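Local atomic coordinates of inositol 2-dehydrogenase/D-chiro-inositol 3-dehydrogenase (Lactobacillus casei, PDB entry 4MIY), a protein that oxidises myo-inositol and D-chiro-inositol to their keto forms, passing the electrons to NAD. Residues E29-T34 against N51-D57; A106-V110 against A304-Y308; I145-V151 against L240-T246; V160-N166 against N205-H209. All coordinates share one frame; numbering follows the deposited sequence.

Contact 1. Residues E29-T34 against N51-D57; sequences EVVAVT and NAKVYPD
Thr-34 OG1 gives its hydrogen to Tyr-55 O over 2.7 Å, the shortest polar bond between E29-T34 and N51-D57. The hydroxyl sits anti to the backbone N (chi1 -173°), which brings it over the neighbouring chain, and it meets the carbonyl from well above its plane, 47° out. The same torsion lays Thr-34 CG2 against the backbone of Asp-57.

Behind this bond the backbones join as parallel strands. Lys-53 is held by both its polar backbone atoms: its N binds Val-31 O at 3.0 Å and its O accepts Val-33 N at 3.0 Å. Tyr-55 N then takes up Val-33 O at 2.9 Å. At the opposite end a water bridges the chains, accepting from Asn-51 N and lying 2.8 Å from Val-30 O, with Glu-29 OE2 as a further partner.

Side chains add grip on both faces of the pairing. On one, Ala-32 CB butts against the edge of the Tyr-55 ring, 3.6 Å from CE2, while Lys-53 CG rests over a face of that ring, toward its rim. On the other, Val-33 CG2 slants across Val-54 CG2 at 4.0 Å.

This is a beta-alpha-beta unit (strand 28-34, helix 38-47, strand 53-54) at one edge of the parallel Rossmann sheet, and the side chain of Thr-34 lies about 5 Å from the bound NAD. Strand 28-34 pairs on its far side with strand 3-8. Helix 38-47 packs on Val-33 and Val-54, whereas Leu-61 of helix 58-61 touches Ala-32 and Tyr-55, whose OH binds Asp-64.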
loop_
_atom_site.group_PDB
_atom_site.type_symbol
_atom_site.label_atom_id
_atom_site.label_comp_id
_atom_site.label_asym_id
_atom_site.label_seq_id
_atom_site.Cartn_x
_atom_site.Cartn_y
_atom_site.Cartn_z
ATOM N N GLU A 29 30.629 -27.672 10.026
ATOM C CA GLU A 29 30.927 -27.805 11.461
ATOM C C GLU A 29 32.096 -26.933 11.831
ATOM O O GLU A 29 33.075 -26.919 11.144
ATOM C CB GLU A 29 31.263 -29.243 11.832
ATOM C CG GLU A 29 31.673 -29.419 13.252
ATOM C CD GLU A 29 32.108 -30.835 13.561
ATOM O OE1 GLU A 29 32.476 -31.539 12.632
ATOM O OE2 GLU A 29 32.085 -31.222 14.737
ATOM N N VAL A 30 31.952 -26.196 12.929
ATOM C CA VAL A 30 33.029 -25.386 13.447
ATOM C C VAL A 30 33.905 -26.276 14.317
ATOM O O VAL A 30 33.471 -26.781 15.301
ATOM C CB VAL A 30 32.553 -24.188 14.265
ATOM C CG1 VAL A 30 33.688 -23.332 14.600
ATOM C CG2 VAL A 30 31.624 -23.364 13.472
ATOM N N VAL A 31 35.140 -26.461 13.867
ATOM C CA VAL A 31 36.092 -27.338 14.518
ATOM C C VAL A 31 37.303 -26.616 15.093
ATOM O O VAL A 31 38.106 -27.224 15.739
ATOM C CB VAL A 31 36.599 -28.438 13.544
ATOM C CG1 VAL A 31 35.468 -29.165 12.928
ATOM C CG2 VAL A 31 37.423 -27.853 12.506
ATOM N N ALA A 32 37.412 -25.319 14.877
ATOM C CA ALA A 32 38.500 -24.531 15.446
ATOM C C ALA A 32 38.071 -23.089 15.567
ATOM O O ALA A 32 37.271 -22.629 14.794
ATOM C CB ALA A 32 39.693 -24.610 14.622
ATOM N N VAL A 33 38.648 -22.405 16.540
ATOM C CA VAL A 33 38.421 -20.994 16.756
ATOM C C VAL A 33 39.665 -20.341 17.305
ATOM O O VAL A 33 40.480 -20.993 17.903
ATOM C CB VAL A 33 37.243 -20.722 17.766
ATOM C CG1 VAL A 33 35.986 -21.230 17.259
ATOM C CG2 VAL A 33 37.489 -21.351 19.071
ATOM N N THR A 34 39.807 -19.053 17.065
ATOM C CA THR A 34 40.796 -18.257 17.751
ATOM C C THR A 34 40.311 -16.824 17.929
ATOM O O THR A 34 39.584 -16.309 17.125
ATOM C CB THR A 34 42.158 -18.292 17.035
ATOM O OG1 THR A 34 43.144 -17.632 17.822
ATOM C CG2 THR A 34 42.121 -17.638 15.701
ATOM N N ASN A 51 32.619 -29.201 19.259
ATOM C CA ASN A 51 33.756 -30.070 19.347
ATOM C C ASN A 51 34.864 -29.409 18.582
ATOM O O ASN A 51 35.029 -29.641 17.408
ATOM C CB ASN A 51 33.429 -31.463 18.799
ATOM C CG ASN A 51 34.643 -32.361 18.747
ATOM O OD1 ASN A 51 35.089 -32.842 19.753
ATOM N ND2 ASN A 51 35.174 -32.583 17.564
ATOM N N ALA A 52 35.595 -28.529 19.239
ATOM C CA ALA A 52 36.542 -27.700 18.537
ATOM C C ALA A 52 37.777 -27.343 19.338
ATOM O O ALA A 52 37.702 -27.200 20.525
ATOM C CB ALA A 52 35.847 -26.410 18.103
ATOM N N LYS A 53 38.878 -27.134 18.642
ATOM C CA LYS A 53 40.112 -26.633 19.220
ATOM C C LYS A 53 40.176 -25.126 19.328
ATOM O O LYS A 53 39.809 -24.407 18.434
ATOM C CB LYS A 53 41.342 -27.117 18.458
ATOM C CG LYS A 53 42.656 -26.474 18.891
ATOM C CD LYS A 53 43.910 -27.357 18.705
ATOM C CE LYS A 53 44.641 -27.613 20.039
ATOM N NZ LYS A 53 45.212 -26.389 20.593
ATOM N N VAL A 54 40.709 -24.665 20.447
ATOM C CA VAL A 54 41.017 -23.273 20.584
ATOM C C VAL A 54 42.464 -23.021 20.271
ATOM O O VAL A 54 43.305 -23.442 21.001
ATOM C CB VAL A 54 40.680 -22.768 21.976
ATOM C CG1 VAL A 54 41.064 -21.379 22.092
ATOM C CG2 VAL A 54 39.213 -22.958 22.264
ATOM N N TYR A 55 42.754 -22.366 19.172
ATOM C CA TYR A 55 44.106 -22.010 18.803
ATOM C C TYR A 55 44.515 -20.645 19.343
ATOM O O TYR A 55 43.719 -19.738 19.426
ATOM C CB TYR A 55 44.282 -22.016 17.302
ATOM C CG TYR A 55 44.287 -23.380 16.694
ATOM C CD1 TYR A 55 45.431 -24.109 16.643
ATOM C CD2 TYR A 55 43.138 -23.934 16.160
ATOM C CE1 TYR A 55 45.449 -25.345 16.107
ATOM C CE2 TYR A 55 43.149 -25.169 15.622
ATOM C CZ TYR A 55 44.306 -25.865 15.582
ATOM O OH TYR A 55 44.348 -27.110 15.041
ATOM N N PRO A 56 45.776 -20.513 19.734
ATOM C CA PRO A 56 46.248 -19.266 20.326
ATOM C C PRO A 56 46.299 -18.130 19.338
ATOM O O PRO A 56 46.228 -17.016 19.744
ATOM C CB PRO A 56 47.658 -19.623 20.790
ATOM C CG PRO A 56 47.991 -20.901 20.137
ATOM C CD PRO A 56 46.757 -21.603 19.843
ATOM N N ASP A 57 46.428 -18.413 18.058
ATOM C CA ASP A 57 46.429 -17.381 17.062
ATOM C C ASP A 57 45.939 -17.830 15.686
ATOM O O ASP A 57 45.615 -18.971 15.493
ATOM C CB ASP A 57 47.814 -16.754 16.955
ATOM C CG ASP A 57 48.829 -17.660 16.326
ATOM O OD1 ASP A 57 48.662 -18.879 16.353
ATOM O OD2 ASP A 57 49.792 -17.122 15.787
HETATM O O HOH W 1 31.841 -28.684 16.556
#

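Contact 2. Residues A106-V110 against A304-Y308; sequences AKRIV and AWDGY
Two helices, 103-113 of the NAD-binding Rossmann region and 304-323 from the C-terminal part of the chain, pack almost antiparallel here, with Ala-106 set against Tyr-308 and Val-110 against Ala-304. The segment axes come within 9.0 Å and run at 161° to each other. With no hydrogen bond between the segments, the join rests on side-chain packing.

Tyr-308 does most of the touching. Its CG stands anti to the backbone N (chi1 -176°), which sends the ring out across helix 103-113. Ala-106 CB meets the ring edge, 3.6 Å from Tyr-308 CD1. Lys-107 crosses the outer end of the ring at a slant, its CB 3.5 Å from Tyr-308 CE1 and its CD 3.4 Å from the OH. A bend at chi2 carries the lysine chain past the hydroxyl end of the ring, and its NZ goes on to a salt bridge with Asp-111.

Because 193 residues separate the segments, this packing ties late sequence back to the Rossmann fold. Cutting Tyr-308 back to an alanine is likely to open a gap beside Ala-106, leave the Lys-107 methylenes without the ring they pack on and uncover part of the Trp-305 face.

Val-110 splits its branches between partners: CG2 lies 3.6 Å from Ala-304 O and also reaches Tyr-308 CB, while CG1 abuts the indole edge, 3.8 Å from Trp-305 CE3. Tyr-308 CD2 covers part of one face of that indole, and Ile-109 CG2 touches Ala-304 CB at 4.4 Å.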
loop_
_atom_site.group_PDB
_atom_site.type_symbol
_atom_site.label_atom_id
_atom_site.label_comp_id
_atom_site.label_asym_id
_atom_site.label_seq_id
_atom_site.Cartn_x
_atom_site.Cartn_y
_atom_site.Cartn_z
ATOM N N ALA A 106 43.799 -3.820 0.388
ATOM C CA ALA A 106 42.932 -4.530 -0.522
ATOM C C ALA A 106 43.630 -4.944 -1.810
ATOM O O ALA A 106 43.400 -6.000 -2.349
ATOM C CB ALA A 106 41.703 -3.719 -0.819
ATOM N N LYS A 107 44.507 -4.090 -2.288
ATOM C CA LYS A 107 45.178 -4.342 -3.543
ATOM C C LYS A 107 46.205 -5.457 -3.391
ATOM O O LYS A 107 46.476 -6.175 -4.305
ATOM C CB LYS A 107 45.793 -3.046 -4.051
ATOM C CG LYS A 107 46.586 -3.134 -5.286
ATOM C CD LYS A 107 45.836 -3.714 -6.409
ATOM C CE LYS A 107 46.724 -4.124 -7.539
ATOM N NZ LYS A 107 46.017 -4.620 -8.755
ATOM N N ARG A 108 46.700 -5.609 -2.190
ATOM C CA ARG A 108 47.671 -6.622 -1.956
ATOM C C ARG A 108 46.974 -7.966 -2.007
ATOM O O ARG A 108 47.471 -8.879 -2.612
ATOM C CB ARG A 108 48.349 -6.432 -0.629
ATOM C CG ARG A 108 49.598 -5.600 -0.741
ATOM C CD ARG A 108 50.281 -5.565 0.585
ATOM N NE ARG A 108 49.568 -4.787 1.584
ATOM C CZ ARG A 108 49.601 -3.460 1.677
ATOM N NH1 ARG A 108 50.326 -2.741 0.836
ATOM N NH2 ARG A 108 48.943 -2.846 2.629
ATOM N N ILE A 109 45.812 -8.035 -1.368
ATOM C CA ILE A 109 45.033 -9.256 -1.310
ATOM C C ILE A 109 44.660 -9.655 -2.703
ATOM O O ILE A 109 44.866 -10.781 -3.082
ATOM C CB ILE A 109 43.834 -9.114 -0.415
ATOM C CG1 ILE A 109 44.285 -8.947 1.022
ATOM C CG2 ILE A 109 42.938 -10.310 -0.514
ATOM C CD1 ILE A 109 43.207 -8.795 2.045
ATOM N N VAL A 110 44.180 -8.727 -3.486
ATOM C CA VAL A 110 43.878 -8.987 -4.861
ATOM C C VAL A 110 45.085 -9.556 -5.688
ATOM O O VAL A 110 44.947 -10.487 -6.460
ATOM C CB VAL A 110 43.281 -7.748 -5.506
ATOM C CG1 VAL A 110 43.198 -7.888 -6.932
ATOM C CG2 VAL A 110 41.885 -7.525 -4.956
ATOM N N ALA A 304 37.190 -10.694 -3.776
ATOM C CA ALA A 304 38.177 -9.768 -3.308
ATOM C C ALA A 304 38.205 -8.572 -4.212
ATOM O O ALA A 304 38.484 -7.494 -3.763
ATOM C CB ALA A 304 39.536 -10.417 -3.238
ATOM N N TRP A 305 37.903 -8.750 -5.473
ATOM C CA TRP A 305 37.796 -7.611 -6.336
ATOM C C TRP A 305 36.673 -6.665 -5.856
ATOM O O TRP A 305 36.845 -5.484 -5.828
ATOM C CB TRP A 305 37.583 -8.006 -7.784
ATOM C CG TRP A 305 37.701 -6.876 -8.722
ATOM C CD1 TRP A 305 36.716 -6.235 -9.347
ATOM C CD2 TRP A 305 38.904 -6.248 -9.117
ATOM N NE1 TRP A 305 37.218 -5.242 -10.125
ATOM C CE2 TRP A 305 38.569 -5.229 -9.986
ATOM C CE3 TRP A 305 40.236 -6.460 -8.816
ATOM C CZ2 TRP A 305 39.518 -4.420 -10.572
ATOM C CZ3 TRP A 305 41.180 -5.655 -9.407
ATOM C CH2 TRP A 305 40.816 -4.650 -10.253
ATOM N N ASP A 306 35.515 -7.223 -5.548
ATOM C CA ASP A 306 34.432 -6.458 -4.948
ATOM C C ASP A 306 34.880 -5.758 -3.688
ATOM O O ASP A 306 34.554 -4.642 -3.460
ATOM C CB ASP A 306 33.235 -7.372 -4.674
ATOM C CG ASP A 306 32.593 -7.878 -5.943
ATOM O OD1 ASP A 306 32.248 -7.068 -6.796
ATOM O OD2 ASP A 306 32.446 -9.071 -6.071
ATOM N N GLY A 307 35.648 -6.427 -2.875
ATOM C CA GLY A 307 36.204 -5.802 -1.710
ATOM C C GLY A 307 37.123 -4.636 -2.010
ATOM O O GLY A 307 37.119 -3.660 -1.323
ATOM N N TYR A 308 37.877 -4.767 -3.068
ATOM C CA TYR A 308 38.741 -3.717 -3.508
ATOM C C TYR A 308 37.979 -2.515 -4.042
ATOM O O TYR A 308 38.283 -1.408 -3.723
ATOM C CB TYR A 308 39.719 -4.305 -4.524
ATOM C CG TYR A 308 40.799 -3.409 -5.082
ATOM C CD1 TYR A 308 41.616 -2.680 -4.283
ATOM C CD2 TYR A 308 40.989 -3.341 -6.430
ATOM C CE1 TYR A 308 42.613 -1.902 -4.831
ATOM C CE2 TYR A 308 41.955 -2.609 -6.969
ATOM C CZ TYR A 308 42.760 -1.866 -6.178
ATOM O OH TYR A 308 43.727 -1.092 -6.783
#

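Contact 3. Residues I145-V151 against L240-T246; sequences IGAPLVV and LEVIGET
Glu-245 runs its extended side chain alongside Ala-147. Its CB passes 4.1 Å from Ile-145 O; CG lies 3.6 Å from Ala-147 O and also touches Leu-149 CD2, the two side chains crossing at about a right angle. CD packs 3.5 Å from Ala-147 CB. At the tip, OE1 accepts Ala-147 N at 3.0 Å, from above the carboxylate plane (55° out), and OE2 binds Ala-201 N of the second subunit. Both amides would probably lose their acceptor if a leucine stood in place of Glu-245.

Further along lies a classic beta bulge: Leu-149 and Val-150 both face Ile-243, whose O takes Leu-149 N at 2.8 Å and Val-150 N only weakly. Ile-243 N returns a bond to Val-150 O at 2.8 Å. Gly-244 sits close under Ile-145 O and Ala-147 O, where a CB would clash with the former.

Pro-148 CB meets Val-242 CG1 at 3.9 Å on the face that looks to helices 131-141 and 168-185. The antiparallel strands 148-156 and 237-244 lie side by side in the C-terminal mixed sheet, with strand 223-229 beyond the first and the edge strand 248-250 beyond the second.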
loop_
_atom_site.group_PDB
_atom_site.type_symbol
_atom_site.label_atom_id
_atom_site.label_comp_id
_atom_site.label_asym_id
_atom_site.label_seq_id
_atom_site.Cartn_x
_atom_site.Cartn_y
_atom_site.Cartn_z
ATOM N N ILE A 145 11.944 -1.488 -17.515
ATOM C CA ILE A 145 11.930 -0.046 -17.355
ATOM C C ILE A 145 13.001 0.687 -18.168
ATOM O O ILE A 145 13.240 1.851 -17.989
ATOM C CB ILE A 145 11.987 0.417 -15.875
ATOM C CG1 ILE A 145 13.347 0.136 -15.257
ATOM C CG2 ILE A 145 10.854 -0.177 -15.101
ATOM C CD1 ILE A 145 13.521 0.678 -13.893
ATOM N N GLY A 146 13.584 -0.030 -19.102
ATOM C CA GLY A 146 14.642 0.555 -19.876
ATOM C C GLY A 146 15.908 0.748 -19.078
ATOM O O GLY A 146 16.124 0.119 -18.107
ATOM N N ALA A 147 16.736 1.671 -19.507
ATOM C CA ALA A 147 17.990 1.923 -18.839
ATOM C C ALA A 147 17.807 2.696 -17.538
ATOM O O ALA A 147 17.025 3.581 -17.452
ATOM C CB ALA A 147 18.916 2.669 -19.757
ATOM N N PRO A 148 18.592 2.340 -16.539
ATOM C CA PRO A 148 18.603 3.039 -15.263
ATOM C C PRO A 148 19.286 4.385 -15.323
ATOM O O PRO A 148 20.419 4.477 -15.651
ATOM C CB PRO A 148 19.347 2.089 -14.359
ATOM C CG PRO A 148 20.179 1.280 -15.267
ATOM C CD PRO A 148 19.409 1.122 -16.508
ATOM N N LEU A 149 18.558 5.414 -14.960
ATOM C CA LEU A 149 19.020 6.764 -15.136
ATOM C C LEU A 149 19.463 7.339 -13.823
ATOM O O LEU A 149 20.448 7.990 -13.742
ATOM C CB LEU A 149 17.902 7.608 -15.717
ATOM C CG LEU A 149 17.351 7.139 -17.047
ATOM C CD1 LEU A 149 16.135 7.928 -17.413
ATOM C CD2 LEU A 149 18.423 7.213 -18.112
ATOM N N VAL A 150 18.661 7.090 -12.803
ATOM C CA VAL A 150 18.878 7.564 -11.460
ATOM C C VAL A 150 18.507 6.454 -10.480
ATOM O O VAL A 150 17.636 5.707 -10.744
ATOM C CB VAL A 150 18.046 8.832 -11.162
ATOM C CG1 VAL A 150 18.230 9.288 -9.705
ATOM C CG2 VAL A 150 18.406 9.946 -12.119
ATOM N N VAL A 151 19.235 6.362 -9.381
ATOM C CA VAL A 151 18.902 5.489 -8.279
ATOM C C VAL A 151 18.787 6.330 -7.010
ATOM O O VAL A 151 19.642 7.121 -6.720
ATOM C CB VAL A 151 19.953 4.391 -8.055
ATOM C CG1 VAL A 151 19.629 3.542 -6.847
ATOM C CG2 VAL A 151 20.105 3.522 -9.250
ATOM N N LEU A 240 15.098 1.617 -1.717
ATOM C CA LEU A 240 15.768 1.561 -2.987
ATOM C C LEU A 240 14.782 1.783 -4.112
ATOM O O LEU A 240 13.793 1.144 -4.176
ATOM C CB LEU A 240 16.451 0.208 -3.155
ATOM C CG LEU A 240 17.171 -0.044 -4.479
ATOM C CD1 LEU A 240 18.319 0.915 -4.627
ATOM C CD2 LEU A 240 17.659 -1.422 -4.488
ATOM N N GLU A 241 15.084 2.737 -4.961
ATOM C CA GLU A 241 14.271 3.095 -6.091
ATOM C C GLU A 241 15.178 3.280 -7.300
ATOM O O GLU A 241 16.139 3.976 -7.232
ATOM C CB GLU A 241 13.535 4.399 -5.788
ATOM C CG GLU A 241 12.686 4.913 -6.860
ATOM C CD GLU A 241 12.126 6.299 -6.554
ATOM O OE1 GLU A 241 12.595 6.937 -5.636
ATOM O OE2 GLU A 241 11.211 6.722 -7.238
ATOM N N VAL A 242 14.832 2.627 -8.391
ATOM C CA VAL A 242 15.511 2.794 -9.653
ATOM C C VAL A 242 14.596 3.491 -10.645
ATOM O O VAL A 242 13.520 3.053 -10.902
ATOM C CB VAL A 242 16.006 1.438 -10.228
ATOM C CG1 VAL A 242 16.747 1.652 -11.553
ATOM C CG2 VAL A 242 16.856 0.744 -9.262
ATOM N N ILE A 243 15.060 4.614 -11.161
ATOM C CA ILE A 243 14.374 5.369 -12.175
ATOM C C ILE A 243 14.879 4.992 -13.538
ATOM O O ILE A 243 15.997 5.247 -13.845
ATOM C CB ILE A 243 14.677 6.856 -12.023
ATOM C CG1 ILE A 243 14.419 7.312 -10.598
ATOM C CG2 ILE A 243 13.938 7.655 -13.045
ATOM C CD1 ILE A 243 13.123 7.185 -10.230
ATOM N N GLY A 244 14.011 4.435 -14.347
ATOM C CA GLY A 244 14.356 4.035 -15.681
ATOM C C GLY A 244 13.770 4.945 -16.726
ATOM O O GLY A 244 12.978 5.788 -16.443
ATOM N N GLU A 245 14.178 4.718 -17.956
ATOM C CA GLU A 245 13.677 5.453 -19.107
ATOM C C GLU A 245 12.167 5.346 -19.259
ATOM O O GLU A 245 11.546 6.280 -19.611
ATOM C CB GLU A 245 14.392 4.963 -20.394
ATOM C CG GLU A 245 15.830 5.302 -20.406
ATOM C CD GLU A 245 16.593 4.680 -21.519
ATOM O OE1 GLU A 245 16.347 3.543 -21.825
ATOM O OE2 GLU A 245 17.481 5.370 -22.015
ATOM N N THR A 246 11.613 4.185 -18.947
ATOM C CA THR A 246 10.225 3.951 -19.243
ATOM C C THR A 246 9.385 3.548 -18.048
ATOM O O THR A 246 8.218 3.274 -18.180
ATOM C CB THR A 246 10.055 2.892 -20.332
ATOM O OG1 THR A 246 10.437 1.625 -19.827
ATOM C CG2 THR A 246 10.871 3.237 -21.562
#

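Contact 4. Residues V160-N166 against N205-H209; sequences VASNYSN and NEGLH
Asn-205 CG is anti to its carbonyl carbon (chi1 -69°) and Asn-166 CG anti to its backbone N (chi1 -160°), and these settings aim each amide toward the opposing loop. Asn-205 ND2 spends both hydrogens on the loop V160-N166: one goes to Ala-161 O at 2.8 Å, the other to Tyr-164 O at 3.0 Å on a lone pair. Both acceptors lie in the plane of the amide, which fixes its rotation, and Asn-205 OD1 takes a water that also binds Val-160 O.

Ala-161 O further receives Tyr-164 N, closing a type I turn, so the asparagine clasps that turn. At the other end Asn-166 OD1 accepts His-209 N at 2.9 Å, the donor rising 40° from the carbonyl plane. A second water joins Asn-166 N to Glu-206 O.

Between these polar ends, Leu-208 CD1 meets the edge of the Tyr-164 ring, 4.0 Å from CE1, and Leu-208 CD2 meets Val-160 CG2 tip to tip at 4.1 Å. Val-160 CG1 lies over the centre of one ring face.

One loop runs from strand 148-156 into helix 168-185, where Thr-173 holds the Tyr-164 hydroxyl; the other lies between strands 189-195 and 212-218.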
loop_
_atom_site.group_PDB
_atom_site.type_symbol
_atom_site.label_atom_id
_atom_site.label_comp_id
_atom_site.label_asym_id
_atom_site.label_seq_id
_atom_site.Cartn_x
_atom_site.Cartn_y
_atom_site.Cartn_z
ATOM N N VAL A 160 22.828 5.337 17.208
ATOM C CA VAL A 160 24.158 4.746 17.203
ATOM C C VAL A 160 24.824 4.727 18.553
ATOM O O VAL A 160 24.456 5.440 19.429
ATOM C CB VAL A 160 25.078 5.402 16.182
ATOM C CG1 VAL A 160 24.533 5.152 14.796
ATOM C CG2 VAL A 160 25.232 6.877 16.439
ATOM N N ALA A 161 25.792 3.843 18.689
ATOM C CA ALA A 161 26.532 3.736 19.923
ATOM C C ALA A 161 27.508 4.873 20.053
ATOM O O ALA A 161 27.785 5.564 19.102
ATOM C CB ALA A 161 27.232 2.451 19.975
ATOM N N SER A 162 28.004 5.035 21.270
ATOM C CA SER A 162 28.988 6.046 21.622
ATOM C C SER A 162 30.222 6.057 20.764
ATOM O O SER A 162 30.788 7.079 20.525
ATOM C CB SER A 162 29.421 5.835 23.077
ATOM O OG SER A 162 28.282 5.780 23.881
ATOM N N ASN A 163 30.604 4.897 20.295
ATOM C CA ASN A 163 31.801 4.742 19.552
ATOM C C ASN A 163 31.683 4.995 18.039
ATOM O O ASN A 163 32.625 4.822 17.328
ATOM C CB ASN A 163 32.344 3.357 19.834
ATOM C CG ASN A 163 31.715 2.325 18.988
ATOM O OD1 ASN A 163 30.562 2.379 18.697
ATOM N ND2 ASN A 163 32.507 1.383 18.552
ATOM N N TYR A 164 30.517 5.413 17.579
ATOM C CA TYR A 164 30.282 5.565 16.150
ATOM C C TYR A 164 30.779 6.885 15.635
ATOM O O TYR A 164 30.353 7.896 16.071
ATOM C CB TYR A 164 28.798 5.404 15.852
ATOM C CG TYR A 164 28.391 5.284 14.410
ATOM C CD1 TYR A 164 28.261 6.396 13.612
ATOM C CD2 TYR A 164 28.065 4.061 13.855
ATOM C CE1 TYR A 164 27.875 6.283 12.310
ATOM C CE2 TYR A 164 27.665 3.955 12.542
ATOM C CZ TYR A 164 27.558 5.055 11.790
ATOM O OH TYR A 164 27.153 4.978 10.497
ATOM N N SER A 165 31.652 6.840 14.655
ATOM C CA SER A 165 32.339 8.030 14.201
ATOM C C SER A 165 31.847 8.493 12.848
ATOM O O SER A 165 31.167 7.779 12.172
ATOM C CB SER A 165 33.826 7.715 14.080
ATOM O OG SER A 165 34.065 6.804 13.037
ATOM N N ASN A 166 32.225 9.698 12.465
ATOM C CA ASN A 166 31.884 10.221 11.167
ATOM C C ASN A 166 32.324 9.297 10.049
ATOM O O ASN A 166 31.654 9.159 9.084
ATOM C CB ASN A 166 32.460 11.618 10.945
ATOM C CG ASN A 166 31.750 12.362 9.869
ATOM O OD1 ASN A 166 30.552 12.451 9.896
ATOM N ND2 ASN A 166 32.475 12.882 8.918
ATOM N N ASN A 205 27.358 12.277 19.278
ATOM C CA ASN A 205 28.697 11.791 19.085
ATOM C C ASN A 205 29.627 12.811 18.489
ATOM O O ASN A 205 29.332 13.374 17.468
ATOM C CB ASN A 205 28.693 10.563 18.162
ATOM C CG ASN A 205 28.063 9.348 18.790
ATOM O OD1 ASN A 205 27.244 9.446 19.651
ATOM N ND2 ASN A 205 28.459 8.206 18.339
ATOM N N GLU A 206 30.775 12.992 19.103
ATOM C CA GLU A 206 31.716 13.956 18.600
ATOM C C GLU A 206 32.133 13.659 17.184
ATOM O O GLU A 206 32.549 12.596 16.874
ATOM C CB GLU A 206 32.956 14.065 19.509
ATOM C CG GLU A 206 33.880 15.233 19.208
ATOM C CD GLU A 206 35.126 15.305 20.112
ATOM O OE1 GLU A 206 35.650 16.409 20.278
ATOM O OE2 GLU A 206 35.570 14.241 20.566
ATOM N N GLY A 207 31.994 14.673 16.350
ATOM C CA GLY A 207 32.485 14.639 14.996
ATOM C C GLY A 207 31.548 14.022 13.971
ATOM O O GLY A 207 31.786 14.111 12.826
ATOM N N LEU A 208 30.499 13.391 14.439
ATOM C CA LEU A 208 29.549 12.743 13.552
ATOM C C LEU A 208 28.597 13.701 12.927
ATOM O O LEU A 208 27.896 14.407 13.604
ATOM C CB LEU A 208 28.766 11.710 14.326
ATOM C CG LEU A 208 27.647 11.018 13.564
ATOM C CD1 LEU A 208 28.252 10.282 12.404
ATOM C CD2 LEU A 208 26.871 10.093 14.491
ATOM N N HIS A 209 28.612 13.726 11.611
ATOM C CA HIS A 209 27.617 14.435 10.849
ATOM C C HIS A 209 26.503 13.472 10.506
ATOM O O HIS A 209 26.756 12.398 10.045
ATOM C CB HIS A 209 28.195 14.949 9.556
ATOM C CG HIS A 209 29.252 15.978 9.738
ATOM N ND1 HIS A 209 28.985 17.325 9.734
ATOM C CD2 HIS A 209 30.582 15.857 9.927
ATOM C CE1 HIS A 209 30.111 17.991 9.898
ATOM N NE2 HIS A 209 31.096 17.124 10.020
HETATM O O HOH W 2 25.686 7.671 20.998
HETATM O O HOH W 3 33.589 11.394 14.402
#

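How the contacts relate
Contact 2 is the buried one and the most apolar, joining two helices that come from the Rossmann and C-terminal regions. Contact 1 and contact 3 are both sheet pairings, only partly buried, but at opposite sides of the chain's centre, their own centres 47 Å apart: parallel strands at the edge of the Rossmann sheet in the first, antiparallel strands with a bulge and a subunit interface in the other. Contact 4 is a surface meeting of loops in which asparagine side chains bond to backbone groups, with waters bridging, in place of strand-to-strand bonds. One loop of contact 4 follows on from strand 148-156, which contact 3 uses, and both contacts fall within the long excursion that contact 2 closes.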